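Local coordinates for mannuronan C5-epimerase (Pseudomonas syringae pv. tomato, PDB 4NK6), which converts beta-D-mannuronate to alpha-L-guluronate within the alginate polymer and belongs to the periplasmic complex that passes the chain on for secretion, at residues Y212-P221 against M244-T253. Numbering follows the deposited sequence.
Sequences YGVSISQYTP and MWYGFYCYET
Tyr212 lays one face of its ring over that of Tyr246 in an offset stack, centroids 4.5 Å apart and planes at 20°, and turns its CD2-CE2 edge onto the face of Tyr249, where CD2 comes 3.6 Å from Tyr249 CG. The cluster sits on successive coils of the right-handed parallel beta-helix, the fold common among proteins that handle long polysaccharides. Similar first torsions on adjacent coils, each with CG beside the backbone N, send Tyr212 and Tyr246 the same way. Tyr249 neighbours His274, the inferred proton acceptor, so the cluster borders the probable catalytic region.

Strands 215-217 and 248-251 pair in parallel. Ile216 uses both of its peptide atoms: its N donates to Tyr249 O (2.9 Å), and its O accepts from Tyr251 N while receiving a close CA-H...O contact from Cys250. Where the chains turn their corners, water 1 steps in, accepting from Val214 N and donating to Tyr246 O at 2.6 Å. Ser215, Ser217, Tyr249 and Tyr251 lie on one face of the sheet; Ile216 and Cys250 lie on the other, where Ile216 CG1 packs against Phe248 CE2 at 3.7 Å and CG2 against Thr253.

Past the C-terminal ends of the two strands Gln218 CB abuts Glu252 CB (3.6 Å), and water 2 joins Gln218 NE2 to Glu252 OE1, whose OE2 is salt-bridged to Arg276. The Gln218 chain bends at chi2 (57°), and its OE1 takes the Tyr219 N-H in the amide plane, on a lone pair. Water 3 lies in the plane of the Tyr251 ring, linking Tyr251 OH to Tyr219 O, to which it donates at 2.7 Å.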
loop_
_atom_site.group_PDB
_atom_site.type_symbol
_atom_site.label_atom_id
_atom_site.label_comp_id
_atom_site.label_asym_id
_atom_site.label_seq_id
_atom_site.Cartn_x
_atom_site.Cartn_y
_atom_site.Cartn_z
ATOM N N TYR A 212 0.057 -9.447 -3.580
ATOM C CA TYR A 212 0.524 -8.293 -4.340
ATOM C C TYR A 212 1.906 -7.774 -3.941
ATOM O O TYR A 212 2.555 -7.091 -4.722
ATOM C CB TYR A 212 -0.487 -7.157 -4.218
ATOM C CG TYR A 212 -1.884 -7.529 -4.665
ATOM C CD1 TYR A 212 -2.110 -8.145 -5.892
ATOM C CD2 TYR A 212 -2.979 -7.272 -3.848
ATOM C CE1 TYR A 212 -3.404 -8.477 -6.308
ATOM C CE2 TYR A 212 -4.263 -7.600 -4.249
ATOM C CZ TYR A 212 -4.471 -8.197 -5.474
ATOM O OH TYR A 212 -5.753 -8.520 -5.847
ATOM N N GLY A 213 2.347 -8.076 -2.728
ATOM C CA GLY A 213 3.635 -7.589 -2.259
ATOM C C GLY A 213 3.713 -7.551 -0.750
ATOM O O GLY A 213 4.207 -8.479 -0.120
ATOM N N VAL A 214 3.244 -6.452 -0.170
ATOM C CA VAL A 214 3.003 -6.374 1.268
ATOM C C VAL A 214 1.529 -6.024 1.359
ATOM O O VAL A 214 1.121 -4.946 0.946
ATOM C CB VAL A 214 3.853 -5.278 1.936
ATOM C CG1 VAL A 214 3.408 -5.049 3.380
ATOM C CG2 VAL A 214 5.338 -5.627 1.856
ATOM N N SER A 215 0.727 -6.959 1.850
ATOM C CA SER A 215 -0.720 -6.806 1.848
ATOM C C SER A 215 -1.258 -6.955 3.254
ATOM O O SER A 215 -0.971 -7.940 3.920
ATOM C CB SER A 215 -1.380 -7.876 0.960
ATOM O OG SER A 215 -1.002 -7.727 -0.394
ATOM N N ILE A 216 -2.049 -5.973 3.683
ATOM C CA ILE A 216 -2.690 -5.968 4.993
ATOM C C ILE A 216 -4.182 -6.167 4.737
ATOM O O ILE A 216 -4.778 -5.399 4.002
ATOM C CB ILE A 216 -2.476 -4.606 5.690
ATOM C CG1 ILE A 216 -1.003 -4.181 5.594
ATOM C CG2 ILE A 216 -2.960 -4.644 7.129
ATOM C CD1 ILE A 216 -0.036 -5.111 6.361
ATOM N N SER A 217 -4.804 -7.177 5.334
ATOM C CA SER A 217 -6.150 -7.518 4.890
ATOM C C SER A 217 -7.062 -8.147 5.924
ATOM O O SER A 217 -6.695 -9.108 6.601
ATOM C CB SER A 217 -6.071 -8.456 3.673
ATOM O OG SER A 217 -7.356 -8.732 3.135
ATOM N N GLN A 218 -8.276 -7.621 6.018
ATOM C CA GLN A 218 -9.333 -8.332 6.716
ATOM C C GLN A 218 -9.560 -9.671 6.005
ATOM O O GLN A 218 -9.272 -9.799 4.808
ATOM C CB GLN A 218 -10.610 -7.482 6.710
ATOM C CG GLN A 218 -11.835 -8.118 7.365
ATOM C CD GLN A 218 -11.605 -8.517 8.826
ATOM O OE1 GLN A 218 -11.026 -9.564 9.108
ATOM N NE2 GLN A 218 -12.068 -7.686 9.752
ATOM N N TYR A 219 -10.062 -10.668 6.728
ATOM C CA TYR A 219 -10.453 -11.935 6.110
ATOM C C TYR A 219 -11.550 -11.703 5.067
ATOM O O TYR A 219 -12.181 -10.641 5.049
ATOM C CB TYR A 219 -10.971 -12.913 7.165
ATOM C CG TYR A 219 -9.919 -13.434 8.117
ATOM C CD1 TYR A 219 -9.033 -14.427 7.722
ATOM C CD2 TYR A 219 -9.822 -12.944 9.420
ATOM C CE1 TYR A 219 -8.069 -14.911 8.587
ATOM C CE2 TYR A 219 -8.863 -13.425 10.294
ATOM C CZ TYR A 219 -7.991 -14.413 9.869
ATOM O OH TYR A 219 -7.030 -14.905 10.720
ATOM N N THR A 220 -11.774 -12.696 4.205
ATOM C CA THR A 220 -12.874 -12.646 3.240
ATOM C C THR A 220 -14.184 -12.480 4.005
ATOM O O THR A 220 -14.253 -12.836 5.181
ATOM C CB THR A 220 -12.942 -13.934 2.368
ATOM O OG1 THR A 220 -13.067 -15.085 3.214
ATOM C CG2 THR A 220 -11.699 -14.076 1.497
ATOM N N PRO A 221 -15.226 -11.934 3.347
ATOM C CA PRO A 221 -16.502 -11.705 4.039
ATOM C C PRO A 221 -17.044 -12.943 4.770
ATOM O O PRO A 221 -17.401 -12.833 5.941
ATOM C CB PRO A 221 -17.445 -11.297 2.900
ATOM C CG PRO A 221 -16.544 -10.654 1.886
ATOM C CD PRO A 221 -15.251 -11.428 1.959
ATOM N N MET A 244 8.424 -4.129 -6.373
ATOM C CA MET A 244 7.241 -4.815 -5.866
ATOM C C MET A 244 6.111 -4.716 -6.883
ATOM O O MET A 244 5.991 -3.709 -7.583
ATOM C CB MET A 244 6.767 -4.168 -4.560
ATOM C CG MET A 244 7.895 -3.819 -3.559
ATOM S SD MET A 244 8.420 -5.164 -2.487
ATOM C CE MET A 244 6.993 -5.276 -1.402
ATOM N N TRP A 245 5.264 -5.738 -6.948
ATOM C CA TRP A 245 4.078 -5.668 -7.820
ATOM C C TRP A 245 3.172 -4.505 -7.379
ATOM O O TRP A 245 2.898 -3.595 -8.168
ATOM C CB TRP A 245 3.348 -7.023 -7.847
ATOM C CG TRP A 245 2.092 -7.060 -8.671
ATOM C CD1 TRP A 245 0.814 -7.085 -8.201
ATOM C CD2 TRP A 245 1.995 -7.103 -10.103
ATOM N NE1 TRP A 245 -0.075 -7.122 -9.248
ATOM C CE2 TRP A 245 0.624 -7.143 -10.426
ATOM C CE3 TRP A 245 2.932 -7.098 -11.142
ATOM C CZ2 TRP A 245 0.162 -7.172 -11.748
ATOM C CZ3 TRP A 245 2.469 -7.135 -12.459
ATOM C CH2 TRP A 245 1.097 -7.165 -12.745
ATOM N N TYR A 246 2.722 -4.529 -6.122
ATOM C CA TYR A 246 2.234 -3.325 -5.437
ATOM C C TYR A 246 3.170 -3.101 -4.265
ATOM O O TYR A 246 3.439 -4.031 -3.504
ATOM C CB TYR A 246 0.826 -3.483 -4.845
ATOM C CG TYR A 246 -0.323 -3.785 -5.800
ATOM C CD1 TYR A 246 -0.138 -3.886 -7.177
ATOM C CD2 TYR A 246 -1.603 -3.974 -5.301
ATOM C CE1 TYR A 246 -1.224 -4.174 -8.033
ATOM C CE2 TYR A 246 -2.673 -4.261 -6.133
ATOM C CZ TYR A 246 -2.482 -4.360 -7.490
ATOM O OH TYR A 246 -3.575 -4.642 -8.276
ATOM N N GLY A 247 3.666 -1.881 -4.100
ATOM C CA GLY A 247 4.511 -1.592 -2.956
ATOM C C GLY A 247 3.787 -1.810 -1.640
ATOM O O GLY A 247 4.365 -2.329 -0.679
ATOM N N PHE A 248 2.524 -1.400 -1.588
ATOM C CA PHE A 248 1.696 -1.591 -0.395
ATOM C C PHE A 248 0.243 -1.770 -0.813
ATOM O O PHE A 248 -0.241 -1.079 -1.704
ATOM C CB PHE A 248 1.804 -0.392 0.554
ATOM C CG PHE A 248 0.832 -0.444 1.735
ATOM C CD1 PHE A 248 -0.448 0.099 1.638
ATOM C CD2 PHE A 248 1.207 -1.028 2.936
ATOM C CE1 PHE A 248 -1.339 0.056 2.707
ATOM C CE2 PHE A 248 0.324 -1.068 4.021
ATOM C CZ PHE A 248 -0.955 -0.523 3.904
ATOM N N TYR A 249 -0.452 -2.696 -0.165
ATOM C CA TYR A 249 -1.869 -2.897 -0.421
ATOM C C TYR A 249 -2.579 -3.131 0.896
ATOM O O TYR A 249 -2.021 -3.748 1.804
ATOM C CB TYR A 249 -2.075 -4.120 -1.333
ATOM C CG TYR A 249 -3.520 -4.574 -1.460
ATOM C CD1 TYR A 249 -4.365 -4.014 -2.413
ATOM C CD2 TYR A 249 -4.034 -5.565 -0.632
ATOM C CE1 TYR A 249 -5.688 -4.421 -2.536
ATOM C CE2 TYR A 249 -5.361 -5.980 -0.749
ATOM C CZ TYR A 249 -6.177 -5.405 -1.704
ATOM O OH TYR A 249 -7.488 -5.809 -1.824
ATOM N N CYS A 250 -3.809 -2.646 1.007
ATOM C CA CYS A 250 -4.644 -3.058 2.126
ATOM C C CYS A 250 -6.129 -3.171 1.774
ATOM O O CYS A 250 -6.592 -2.625 0.772
ATOM C CB CYS A 250 -4.421 -2.184 3.370
ATOM S SG CYS A 250 -4.977 -0.475 3.231
ATOM N N TYR A 251 -6.858 -3.896 2.614
ATOM C CA TYR A 251 -8.270 -4.186 2.409
ATOM C C TYR A 251 -8.941 -4.176 3.772
ATOM O O TYR A 251 -8.506 -4.898 4.677
ATOM C CB TYR A 251 -8.413 -5.578 1.770
ATOM C CG TYR A 251 -9.821 -6.166 1.766
ATOM C CD1 TYR A 251 -10.277 -6.944 2.828
ATOM C CD2 TYR A 251 -10.675 -5.973 0.686
ATOM C CE1 TYR A 251 -11.553 -7.494 2.828
ATOM C CE2 TYR A 251 -11.961 -6.516 0.671
ATOM C CZ TYR A 251 -12.389 -7.278 1.747
ATOM O OH TYR A 251 -13.654 -7.821 1.745
ATOM N N GLU A 252 -9.990 -3.368 3.911
ATOM C CA GLU A 252 -10.706 -3.211 5.173
ATOM C C GLU A 252 -9.756 -3.100 6.374
ATOM O O GLU A 252 -9.870 -3.838 7.354
ATOM C CB GLU A 252 -11.727 -4.340 5.347
ATOM C CG GLU A 252 -12.898 -4.221 4.380
ATOM C CD GLU A 252 -13.978 -5.253 4.625
ATOM O OE1 GLU A 252 -13.918 -5.938 5.669
ATOM O OE2 GLU A 252 -14.885 -5.383 3.772
ATOM N N THR A 253 -8.812 -2.169 6.265
ATOM C CA THR A 253 -7.746 -1.987 7.243
ATOM C C THR A 253 -7.965 -0.675 7.977
ATOM O O THR A 253 -8.472 0.285 7.392
ATOM C CB THR A 253 -6.378 -2.002 6.526
ATOM O OG1 THR A 253 -6.114 -3.327 6.054
ATOM C CG2 THR A 253 -5.239 -1.566 7.443
HETATM O O HOH W 1 1.526 -4.921 -2.036
HETATM O O HOH W 2 -13.836 -5.353 8.393
HETATM O O HOH W 3 -14.171 -9.137 4.123
#